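Local coordinates for proton-dependent oligopeptide transporter family protein (Xanthomonas campestris, PDB 6EI3), which probably carries short peptides across the membrane together with protons, as a POT-family member of the major facilitator superfamily, at residues Leu248-Cys253 / Gly444-Leu449; Pro301-Phe306 / Leu439-Gly444. One frame throughout, in Å; residues are numbered along the deposited sequence.

Contact 1 of 2, residues Leu248-Cys253 / Gly444-Leu449; sequences LVICLC and GNLWVL. With 78M ((2S)-2,3-dihydroxypropyl(7Z)-pentadec-7-enoate), chain H; 78M ((2S)-2,3-dihydroxypropyl(7Z)-pentadec-7-enoate), chain G; 78M ((2S)-2,3-dihydroxypropyl(7Z)-pentadec-7-enoate), chain O.
Leu446 and Leu449 of helix 430-456 project onto Val249, Ile250 and Cys253 at the start of helix 248-270, an all-apolar helix-helix packing within the helical bundle of a major facilitator superfamily transporter. The two short segments run more antiparallel than parallel (133°), and their axes stay 10.3 Å apart, a gap filled by side chains. Leu446 can be followed outward. Leu446 CB lies 4.1 Å from Cys253 CB. CG stands anti to the backbone N (chi1 166°), and both methyls beyond it rest against the same cysteine carbon: Leu446 CD1 is 3.7 Å from Cys253 CB and also nears the carbonyl oxygen of Ile250, while CD2 sits against Cys253 CB and O. Ile250 crosses Leu446 at about a right angle, Ile250 CG2 being 4.1 Å from Leu446 CD1. The other branch of Ile250, CG1 and CD1, slides past Leu449 in the opposite direction, with Ile250 CG1 3.7 Å from Leu449 CB. Ile56 of helix 40-60 touches both Cys253 and Leu449, so a third helix closes one flank of the pair. Two monoacylglycerol molecules, 78M of chains G and H, lie along helix 248-270, and Val249 divides its methyls between protein and lipid: Val249 CG1 meets Leu449 CD1 at 3.9 Å, whereas Val249 CG2 is 3.8 Å from C9 of 78M chain H.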
ATOM      1  N   LEU A 248      -1.857  17.527  -9.667  1.00 39.95           N
ATOM      2  CA  LEU A 248      -0.580  17.463  -8.943  1.00 39.47           C
ATOM      3  C   LEU A 248      -0.192  16.059  -8.437  1.00 40.47           C
ATOM      4  O   LEU A 248       0.974  15.675  -8.593  1.00 39.64           O
ATOM      5  CB  LEU A 248      -0.550  18.484  -7.783  1.00 39.77           C
ATOM      6  CG  LEU A 248       0.795  18.708  -7.050  1.00 45.77           C
ATOM      7  CD1 LEU A 248       1.922  19.143  -8.006  1.00 47.10           C
ATOM      8  CD2 LEU A 248       0.645  19.725  -5.943  1.00 50.12           C
ATOM      9  N   VAL A 249      -1.145  15.310  -7.837  1.00 33.35           N
ATOM     10  CA  VAL A 249      -0.865  13.968  -7.286  1.00 31.93           C
ATOM     11  C   VAL A 249      -0.326  13.020  -8.374  1.00 36.75           C
ATOM     12  O   VAL A 249       0.678  12.353  -8.130  1.00 37.02           O
ATOM     13  CB  VAL A 249      -2.054  13.360  -6.487  1.00 32.80           C
ATOM     14  CG1 VAL A 249      -1.725  11.949  -5.974  1.00 31.27           C
ATOM     15  CG2 VAL A 249      -2.433  14.269  -5.317  1.00 31.96           C
ATOM     16  N   ILE A 250      -0.952  12.988  -9.569  1.00 33.39           N
ATOM     17  CA  ILE A 250      -0.459  12.139 -10.667  1.00 34.02           C
ATOM     18  C   ILE A 250       0.939  12.573 -11.101  1.00 39.83           C
ATOM     19  O   ILE A 250       1.826  11.728 -11.226  1.00 37.69           O
ATOM     20  CB  ILE A 250      -1.450  12.064 -11.850  1.00 37.44           C
ATOM     21  CG1 ILE A 250      -2.662  11.181 -11.480  1.00 36.57           C
ATOM     22  CG2 ILE A 250      -0.769  11.566 -13.142  1.00 38.14           C
ATOM     23  CD1 ILE A 250      -3.886  11.276 -12.480  1.00 42.88           C
ATOM     24  N   CYS A 251       1.140  13.896 -11.286  1.00 38.78           N
ATOM     25  CA  CYS A 251       2.428  14.433 -11.717  1.00 39.55           C
ATOM     26  C   CYS A 251       3.552  14.105 -10.768  1.00 41.40           C
ATOM     27  O   CYS A 251       4.611  13.711 -11.237  1.00 39.70           O
ATOM     28  CB  CYS A 251       2.344  15.926 -11.991  1.00 41.01           C
ATOM     29  SG  CYS A 251       1.205  16.351 -13.323  1.00 46.09           S
ATOM     30  N   LEU A 252       3.324  14.263  -9.444  1.00 38.10           N
ATOM     31  CA  LEU A 252       4.323  13.959  -8.424  1.00 38.88           C
ATOM     32  C   LEU A 252       4.687  12.462  -8.441  1.00 42.26           C
ATOM     33  O   LEU A 252       5.864  12.126  -8.284  1.00 41.54           O
ATOM     34  CB  LEU A 252       3.839  14.398  -7.024  1.00 38.67           C
ATOM     35  CG  LEU A 252       3.845  15.915  -6.722  1.00 44.03           C
ATOM     36  CD1 LEU A 252       3.065  16.209  -5.444  1.00 43.49           C
ATOM     37  CD2 LEU A 252       5.274  16.466  -6.598  1.00 45.74           C
ATOM     38  N   CYS A 253       3.676  11.580  -8.684  1.00 38.40           N
ATOM     39  CA  CYS A 253       3.848  10.124  -8.773  1.00 38.32           C
ATOM     40  C   CYS A 253       4.571   9.681 -10.006  1.00 41.44           C
ATOM     41  O   CYS A 253       5.352   8.749  -9.912  1.00 39.85           O
ATOM     42  CB  CYS A 253       2.517   9.403  -8.650  1.00 38.58           C
ATOM     43  SG  CYS A 253       1.859   9.403  -6.982  1.00 41.65           S
ATOM     44  N   GLY A 444       0.987   1.268  -7.397  1.00 24.25           N
ATOM     45  CA  GLY A 444      -0.245   0.586  -7.787  1.00 24.02           C
ATOM     46  C   GLY A 444      -1.460   1.517  -7.779  1.00 28.20           C
ATOM     47  O   GLY A 444      -2.318   1.438  -8.667  1.00 27.29           O
ATOM     48  N   ASN A 445      -1.529   2.441  -6.798  1.00 23.97           N
ATOM     49  CA  ASN A 445      -2.604   3.431  -6.714  1.00 23.20           C
ATOM     50  C   ASN A 445      -2.500   4.471  -7.817  1.00 28.41           C
ATOM     51  O   ASN A 445      -3.533   4.921  -8.302  1.00 28.59           O
ATOM     52  CB  ASN A 445      -2.703   4.059  -5.310  1.00 22.20           C
ATOM     53  CG  ASN A 445      -3.372   3.119  -4.349  1.00 37.43           C
ATOM     54  OD1 ASN A 445      -4.590   3.131  -4.183  1.00 28.47           O
ATOM     55  ND2 ASN A 445      -2.611   2.199  -3.797  1.00 25.51           N
ATOM     56  N   LEU A 446      -1.268   4.779  -8.288  1.00 26.39           N
ATOM     57  CA  LEU A 446      -1.064   5.681  -9.414  1.00 26.79           C
ATOM     58  C   LEU A 446      -1.719   5.078 -10.660  1.00 32.96           C
ATOM     59  O   LEU A 446      -2.379   5.826 -11.395  1.00 31.73           O
ATOM     60  CB  LEU A 446       0.436   5.975  -9.682  1.00 26.76           C
ATOM     61  CG  LEU A 446       0.801   6.646 -11.028  1.00 30.86           C
ATOM     62  CD1 LEU A 446       0.206   8.073 -11.156  1.00 29.58           C
ATOM     63  CD2 LEU A 446       2.332   6.642 -11.277  1.00 32.31           C
ATOM     64  N   TRP A 447      -1.556   3.737 -10.894  1.00 28.13           N
ATOM     65  CA  TRP A 447      -2.156   3.114 -12.083  1.00 28.62           C
ATOM     66  C   TRP A 447      -3.681   3.287 -12.108  1.00 31.53           C
ATOM     67  O   TRP A 447      -4.252   3.373 -13.190  1.00 31.30           O
ATOM     68  CB  TRP A 447      -1.762   1.629 -12.252  1.00 26.90           C
ATOM     69  CG  TRP A 447      -0.287   1.312 -12.220  1.00 27.63           C
ATOM     70  CD1 TRP A 447       0.294   0.241 -11.612  1.00 30.01           C
ATOM     71  CD2 TRP A 447       0.784   2.069 -12.812  1.00 28.12           C
ATOM     72  NE1 TRP A 447       1.655   0.265 -11.804  1.00 29.92           N
ATOM     73  CE2 TRP A 447       1.984   1.375 -12.539  1.00 31.87           C
ATOM     74  CE3 TRP A 447       0.846   3.250 -13.577  1.00 30.44           C
ATOM     75  CZ2 TRP A 447       3.231   1.827 -12.989  1.00 31.65           C
ATOM     76  CZ3 TRP A 447       2.082   3.707 -14.008  1.00 33.32           C
ATOM     77  CH2 TRP A 447       3.261   3.011 -13.694  1.00 33.91           C
ATOM     78  N   VAL A 448      -4.333   3.312 -10.918  1.00 27.81           N
ATOM     79  CA  VAL A 448      -5.785   3.511 -10.808  1.00 26.73           C
ATOM     80  C   VAL A 448      -6.098   4.958 -11.232  1.00 30.90           C
ATOM     81  O   VAL A 448      -6.991   5.179 -12.052  1.00 31.34           O
ATOM     82  CB  VAL A 448      -6.331   3.219  -9.385  1.00 29.72           C
ATOM     83  CG1 VAL A 448      -7.845   3.450  -9.323  1.00 28.62           C
ATOM     84  CG2 VAL A 448      -5.971   1.811  -8.913  1.00 28.60           C
ATOM     85  N   LEU A 449      -5.353   5.943 -10.680  1.00 27.33           N
ATOM     86  CA  LEU A 449      -5.531   7.356 -11.032  1.00 27.98           C
ATOM     87  C   LEU A 449      -5.365   7.577 -12.528  1.00 33.43           C
ATOM     88  O   LEU A 449      -6.182   8.280 -13.132  1.00 33.68           O
ATOM     89  CB  LEU A 449      -4.545   8.246 -10.277  1.00 27.55           C
ATOM     90  CG  LEU A 449      -4.677   8.363  -8.749  1.00 29.40           C
ATOM     91  CD1 LEU A 449      -3.793   9.512  -8.242  1.00 28.44           C
ATOM     92  CD2 LEU A 449      -6.143   8.628  -8.329  1.00 26.45           C
TER
HETATM   93  O21 78M H 607      -9.810  18.202 -15.930  1.00107.70           O
HETATM   94  C20 78M H 607      -8.491  18.376 -15.429  1.00108.55           C
HETATM   95  C18 78M H 607      -8.080  17.233 -14.529  1.00108.39           C
HETATM   96  O19 78M H 607      -8.308  15.983 -15.188  1.00108.27           O
HETATM   97  C17 78M H 607      -8.787  17.240 -13.191  1.00108.36           C
HETATM   98  O2  78M H 607      -8.234  18.355 -12.448  1.00109.65           O
HETATM   99  C1  78M H 607      -7.320  18.109 -11.498  1.00108.75           C
HETATM  100  O1  78M H 607      -6.928  17.008 -11.204  1.00108.21           O
HETATM  101  C2  78M H 607      -6.847  19.386 -10.863  1.00108.31           C
HETATM  102  C3  78M H 607      -7.011  19.417  -9.347  1.00106.65           C
HETATM  103  C4  78M H 607      -5.801  18.870  -8.599  1.00104.36           C
HETATM  104  C5  78M H 607      -5.968  18.859  -7.088  1.00101.31           C
HETATM  105  C6  78M H 607      -4.660  18.734  -6.311  1.00 98.32           C
HETATM  106  C7  78M H 607      -4.895  18.428  -4.861  1.00 94.44           C
HETATM  107  C8  78M H 607      -4.003  18.079  -3.942  1.00 90.77           C
HETATM  108  C9  78M H 607      -2.522  17.906  -4.104  1.00 88.06           C
HETATM  109  C10 78M H 607      -1.829  17.693  -2.760  1.00 85.57           C
HETATM  110  C11 78M H 607      -0.311  17.700  -2.830  1.00 83.93           C
HETATM  111  C12 78M H 607       0.368  17.728  -1.469  1.00 82.12           C
HETATM  112  C13 78M H 607       1.874  17.951  -1.505  1.00 81.97           C
HETATM  113  C15 78M H 607       4.192  16.951  -1.608  1.00 80.77           C
HETATM  114  C14 78M H 607       2.707  16.689  -1.655  1.00 80.33           C
HETATM  115  O21 78M G 606     -10.341  16.088  -9.836  1.00 68.54           O
HETATM  116  C20 78M G 606     -10.116  17.094  -8.856  1.00 70.07           C
HETATM  117  C18 78M G 606     -10.026  16.484  -7.476  1.00 71.26           C
HETATM  118  O19 78M G 606     -11.323  16.087  -7.024  1.00 69.21           O
HETATM  119  C17 78M G 606      -9.394  17.410  -6.459  1.00 73.95           C
HETATM  120  O2  78M G 606      -8.381  16.647  -5.755  1.00 74.17           O
HETATM  121  C1  78M G 606      -8.717  16.036  -4.610  1.00 71.96           C
HETATM  122  O1  78M G 606      -9.839  15.964  -4.190  1.00 74.47           O
HETATM  123  C2  78M G 606      -7.519  15.426  -3.947  1.00 67.52           C
HETATM  124  C3  78M G 606      -7.577  15.423  -2.427  1.00 62.63           C
HETATM  125  C4  78M G 606      -6.862  14.220  -1.849  1.00 59.99           C
HETATM  126  C5  78M G 606      -6.459  14.351  -0.397  1.00 58.49           C
HETATM  127  C6  78M G 606      -5.350  13.385   0.014  1.00 58.40           C
HETATM  128  C7  78M G 606      -3.982  13.883  -0.328  1.00 59.46           C
HETATM  129  C8  78M G 606      -2.839  13.278  -0.067  1.00 59.18           C
HETATM  130  C9  78M G 606      -1.473  13.797  -0.392  1.00 59.20           C
HETATM  131  C10 78M G 606      -0.871  13.180  -1.645  1.00 58.75           C
HETATM  132  C11 78M G 606       0.638  13.340  -1.745  1.00 57.67           C
HETATM  133  C12 78M G 606       1.213  12.700  -2.989  1.00 56.44           C
HETATM  134  C13 78M G 606       2.719  12.540  -3.009  1.00 55.47           C
HETATM  135  C15 78M G 606       4.688  11.697  -4.349  1.00 58.35           C
HETATM  136  C14 78M G 606       3.192  11.708  -4.182  1.00 56.08           C
HETATM  137  O21 78M O 614      17.337  -8.212 -13.218  1.00 83.47           O
HETATM  138  C20 78M O 614      17.813  -7.004 -12.647  1.00 84.03           C
HETATM  139  C18 78M O 614      17.325  -5.803 -13.422  1.00 85.43           C
HETATM  140  O19 78M O 614      17.752  -5.889 -14.784  1.00 87.76           O
HETATM  141  C17 78M O 614      17.793  -4.501 -12.822  1.00 86.92           C
HETATM  142  O2  78M O 614      16.915  -3.481 -13.353  1.00 88.32           O
HETATM  143  C1  78M O 614      16.908  -2.282 -12.757  1.00 89.09           C
HETATM  144  O1  78M O 614      17.699  -1.942 -11.914  1.00 89.50           O
HETATM  145  C2  78M O 614      15.784  -1.428 -13.266  1.00 89.28           C
HETATM  146  C3  78M O 614      14.779  -1.052 -12.185  1.00 88.35           C
HETATM  147  C4  78M O 614      13.337  -1.093 -12.673  1.00 88.15           C
HETATM  148  C5  78M O 614      12.627   0.251 -12.686  1.00 88.50           C
HETATM  149  C6  78M O 614      12.101   0.716 -11.323  1.00 88.16           C
HETATM  150  C7  78M O 614      10.621   0.554 -11.200  1.00 87.45           C
HETATM  151  C8  78M O 614       9.718   1.520 -11.163  1.00 86.93           C
HETATM  152  C9  78M O 614       8.232   1.336 -11.045  1.00 85.51           C
HETATM  153  C10 78M O 614       7.578   1.185 -12.422  1.00 86.00           C
HETATM  154  C11 78M O 614       6.588   0.039 -12.532  1.00 84.24           C
HETATM  155  C12 78M O 614       6.521  -0.567 -13.929  1.00 83.89           C
HETATM  156  C13 78M O 614       5.673  -1.825 -14.062  1.00 81.29           C
HETATM  157  C15 78M O 614       3.420  -2.799 -14.607  1.00 77.48           C
HETATM  158  C14 78M O 614       4.179  -1.578 -14.167  1.00 78.32           C

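Contact 2 of 2, residues Pro301-Phe306 / Leu439-Gly444; sequences PFFSLF and LTTTVG
A glycine-mediated helix crossing in the core of this major facilitator superfamily fold brings the C-terminal turn of helix 281-306 against helix 430-456; the axes of the two segments pass 7.5 Å apart, at 65° between their N-to-C directions. Gly444 makes the approach possible: Gly444 CA is 4.3 Å from Ser304 CA, and with no beta carbon on Gly444 the backbones close to a distance at which one would overlap Phe303 CB. The close approach brings Gly444 O within reach of Ser304, whose OG donates a hydrogen bond of 2.7 Å to it. Ser304 OG lies beside its own backbone N, anti to the carbonyl carbon (chi1 -60°), and comes in well off the carbonyl direction, at a C=O...OG angle of 118°, only slightly tilted from the carbonyl plane. Ser304 CA lies 3.3 Å from Gly444 O in a CA-H...O contact, so hydroxyl and backbone of one residue both face that oxygen. OG also has a weak hydrogen bond to Thr300 O in its own helix.

Next to this polar point the ring of Phe303 lies between two neighbours. Trp437 adds an edge-to-face ring contact to it, and Ser414 of helix 400-424 touches the same side chain. Thr441 crosses the ring at about a right angle and sets OG1 over one face, offset toward the rim and 3.5 Å from Phe303 CD1. The opposite face is taken by Phe302, whose CD2 stands over the ring centre. Thr440, its hydroxyl bonded to Phe436 O, brings CG2 obliquely to 3.8 Å from Phe303 CD2.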
ATOM      1  N   PRO A 301       0.662  -3.796 -10.122  1.00 26.61           N
ATOM      2  CA  PRO A 301      -0.733  -3.993 -10.581  1.00 26.07           C
ATOM      3  C   PRO A 301      -1.577  -4.761  -9.574  1.00 30.22           C
ATOM      4  O   PRO A 301      -2.784  -4.559  -9.545  1.00 29.72           O
ATOM      5  CB  PRO A 301      -0.555  -4.787 -11.872  1.00 28.20           C
ATOM      6  CG  PRO A 301       0.815  -4.349 -12.368  1.00 32.46           C
ATOM      7  CD  PRO A 301       1.595  -4.408 -11.095  1.00 27.87           C
ATOM      8  N   PHE A 302      -0.954  -5.607  -8.711  1.00 26.32           N
ATOM      9  CA  PHE A 302      -1.731  -6.294  -7.677  1.00 24.72           C
ATOM     10  C   PHE A 302      -2.374  -5.236  -6.758  1.00 27.03           C
ATOM     11  O   PHE A 302      -3.537  -5.371  -6.390  1.00 28.08           O
ATOM     12  CB  PHE A 302      -0.878  -7.300  -6.844  1.00 25.18           C
ATOM     13  CG  PHE A 302      -1.632  -7.717  -5.598  1.00 25.67           C
ATOM     14  CD1 PHE A 302      -2.660  -8.656  -5.667  1.00 27.63           C
ATOM     15  CD2 PHE A 302      -1.407  -7.074  -4.381  1.00 25.49           C
ATOM     16  CE1 PHE A 302      -3.411  -8.984  -4.526  1.00 27.58           C
ATOM     17  CE2 PHE A 302      -2.162  -7.394  -3.254  1.00 27.71           C
ATOM     18  CZ  PHE A 302      -3.168  -8.338  -3.337  1.00 25.42           C
ATOM     19  N   PHE A 303      -1.608  -4.212  -6.366  1.00 23.77           N
ATOM     20  CA  PHE A 303      -2.115  -3.159  -5.479  1.00 23.70           C
ATOM     21  C   PHE A 303      -3.128  -2.259  -6.158  1.00 25.70           C
ATOM     22  O   PHE A 303      -4.015  -1.760  -5.468  1.00 24.96           O
ATOM     23  CB  PHE A 303      -0.975  -2.366  -4.836  1.00 26.17           C
ATOM     24  CG  PHE A 303      -0.281  -3.206  -3.794  1.00 27.13           C
ATOM     25  CD1 PHE A 303      -0.899  -3.485  -2.576  1.00 29.64           C
ATOM     26  CD2 PHE A 303       0.986  -3.729  -4.031  1.00 28.82           C
ATOM     27  CE1 PHE A 303      -0.273  -4.302  -1.623  1.00 30.17           C
ATOM     28  CE2 PHE A 303       1.621  -4.536  -3.069  1.00 31.34           C
ATOM     29  CZ  PHE A 303       0.974  -4.841  -1.887  1.00 28.69           C
ATOM     30  N   SER A 304      -3.058  -2.122  -7.518  1.00 22.96           N
ATOM     31  CA  SER A 304      -4.056  -1.390  -8.309  1.00 23.44           C
ATOM     32  C   SER A 304      -5.394  -2.066  -8.112  1.00 26.47           C
ATOM     33  O   SER A 304      -6.395  -1.401  -7.936  1.00 27.99           O
ATOM     34  CB  SER A 304      -3.724  -1.445  -9.806  1.00 24.64           C
ATOM     35  OG  SER A 304      -2.467  -0.858 -10.049  1.00 28.07           O
ATOM     36  N   LEU A 305      -5.402  -3.388  -8.165  1.00 24.40           N
ATOM     37  CA  LEU A 305      -6.602  -4.210  -8.032  1.00 26.82           C
ATOM     38  C   LEU A 305      -7.046  -4.364  -6.583  1.00 30.41           C
ATOM     39  O   LEU A 305      -8.240  -4.339  -6.285  1.00 30.69           O
ATOM     40  CB  LEU A 305      -6.327  -5.586  -8.670  1.00 27.90           C
ATOM     41  CG  LEU A 305      -6.612  -5.690 -10.183  1.00 33.47           C
ATOM     42  CD1 LEU A 305      -5.586  -4.933 -11.032  1.00 32.66           C
ATOM     43  CD2 LEU A 305      -6.611  -7.135 -10.628  1.00 35.71           C
ATOM     44  N   PHE A 306      -6.081  -4.487  -5.675  1.00 25.38           N
ATOM     45  CA  PHE A 306      -6.374  -4.691  -4.265  1.00 23.71           C
ATOM     46  C   PHE A 306      -7.021  -3.470  -3.590  1.00 27.34           C
ATOM     47  O   PHE A 306      -8.025  -3.635  -2.904  1.00 26.03           O
ATOM     48  CB  PHE A 306      -5.095  -5.152  -3.524  1.00 24.24           C
ATOM     49  CG  PHE A 306      -5.312  -5.451  -2.061  1.00 25.20           C
ATOM     50  CD1 PHE A 306      -6.033  -6.568  -1.664  1.00 26.90           C
ATOM     51  CD2 PHE A 306      -4.786  -4.615  -1.079  1.00 27.48           C
ATOM     52  CE1 PHE A 306      -6.253  -6.828  -0.307  1.00 28.14           C
ATOM     53  CE2 PHE A 306      -5.008  -4.876   0.274  1.00 29.71           C
ATOM     54  CZ  PHE A 306      -5.735  -5.984   0.651  1.00 26.57           C
ATOM     55  N   LEU A 439       6.270   2.034  -1.412  1.00 24.39           N
ATOM     56  CA  LEU A 439       6.177   2.673  -2.716  1.00 25.66           C
ATOM     57  C   LEU A 439       5.473   1.785  -3.754  1.00 29.30           C
ATOM     58  O   LEU A 439       4.957   2.317  -4.725  1.00 29.38           O
ATOM     59  CB  LEU A 439       7.559   3.135  -3.225  1.00 26.78           C
ATOM     60  CG  LEU A 439       8.245   4.246  -2.410  1.00 32.96           C
ATOM     61  CD1 LEU A 439       9.642   4.544  -2.972  1.00 33.16           C
ATOM     62  CD2 LEU A 439       7.388   5.531  -2.345  1.00 37.41           C
ATOM     63  N   THR A 440       5.473   0.444  -3.557  1.00 25.54           N
ATOM     64  CA  THR A 440       4.793  -0.523  -4.430  1.00 25.49           C
ATOM     65  C   THR A 440       3.282  -0.239  -4.405  1.00 27.37           C
ATOM     66  O   THR A 440       2.655  -0.216  -5.462  1.00 27.13           O
ATOM     67  CB  THR A 440       5.204  -1.963  -4.062  1.00 31.34           C
ATOM     68  OG1 THR A 440       6.618  -2.045  -4.169  1.00 28.22           O
ATOM     69  CG2 THR A 440       4.604  -3.007  -4.969  1.00 30.74           C
ATOM     70  N   THR A 441       2.720   0.029  -3.207  1.00 23.08           N
ATOM     71  CA  THR A 441       1.311   0.421  -3.039  1.00 22.37           C
ATOM     72  C   THR A 441       1.097   1.799  -3.644  1.00 25.95           C
ATOM     73  O   THR A 441       0.107   1.977  -4.350  1.00 25.47           O
ATOM     74  CB  THR A 441       0.928   0.444  -1.559  1.00 28.22           C
ATOM     75  OG1 THR A 441       0.965  -0.890  -1.081  1.00 29.88           O
ATOM     76  CG2 THR A 441      -0.484   1.027  -1.321  1.00 25.11           C
ATOM     77  N   THR A 442       2.011   2.783  -3.373  1.00 23.29           N
ATOM     78  CA  THR A 442       1.883   4.136  -3.948  1.00 23.38           C
ATOM     79  C   THR A 442       1.732   4.002  -5.468  1.00 28.13           C
ATOM     80  O   THR A 442       0.773   4.537  -6.025  1.00 28.32           O
ATOM     81  CB  THR A 442       3.097   5.039  -3.574  1.00 29.12           C
ATOM     82  OG1 THR A 442       3.041   5.352  -2.188  1.00 31.55           O
ATOM     83  CG2 THR A 442       3.132   6.364  -4.353  1.00 25.30           C
ATOM     84  N   VAL A 443       2.660   3.255  -6.126  1.00 25.26           N
ATOM     85  CA  VAL A 443       2.676   3.102  -7.592  1.00 24.94           C
ATOM     86  C   VAL A 443       1.424   2.327  -8.093  1.00 29.00           C
ATOM     87  O   VAL A 443       0.824   2.767  -9.071  1.00 29.62           O
ATOM     88  CB  VAL A 443       4.027   2.558  -8.127  1.00 28.89           C
ATOM     89  CG1 VAL A 443       4.009   2.365  -9.647  1.00 28.70           C
ATOM     90  CG2 VAL A 443       5.171   3.499  -7.744  1.00 28.96           C
ATOM     91  N   GLY A 444       0.987   1.268  -7.397  1.00 24.25           N
ATOM     92  CA  GLY A 444      -0.245   0.586  -7.787  1.00 24.02           C
ATOM     93  C   GLY A 444      -1.460   1.517  -7.779  1.00 28.20           C
ATOM     94  O   GLY A 444      -2.318   1.438  -8.667  1.00 27.29           O
TER

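Contacts 1 and 2 lie on consecutive turns of helix 430-456 and have centres about 10 Å apart; their segments share Gly444, which packs only in contact 2, and along the chain contact 2 is nested inside the loop closed by contact 1. Helix 430-456 is thereby packed against two helices that follow one another in sequence. Segment 444-449 also touches Ser304 of contact 2: Trp447 CD1 is 3.4 Å from Ser304 OG, and Val448 CG2 is 3.4 Å from Ser304 O. Trp447 also hydrogen-bonds through NE1 to Thr300 OG1. Its ring and Pro301 belong to one lipid pocket, that of 78M chain O, with Trp447 CZ2 3.7 Å from C14, while the lipids of chains G and H lie beside contact 1.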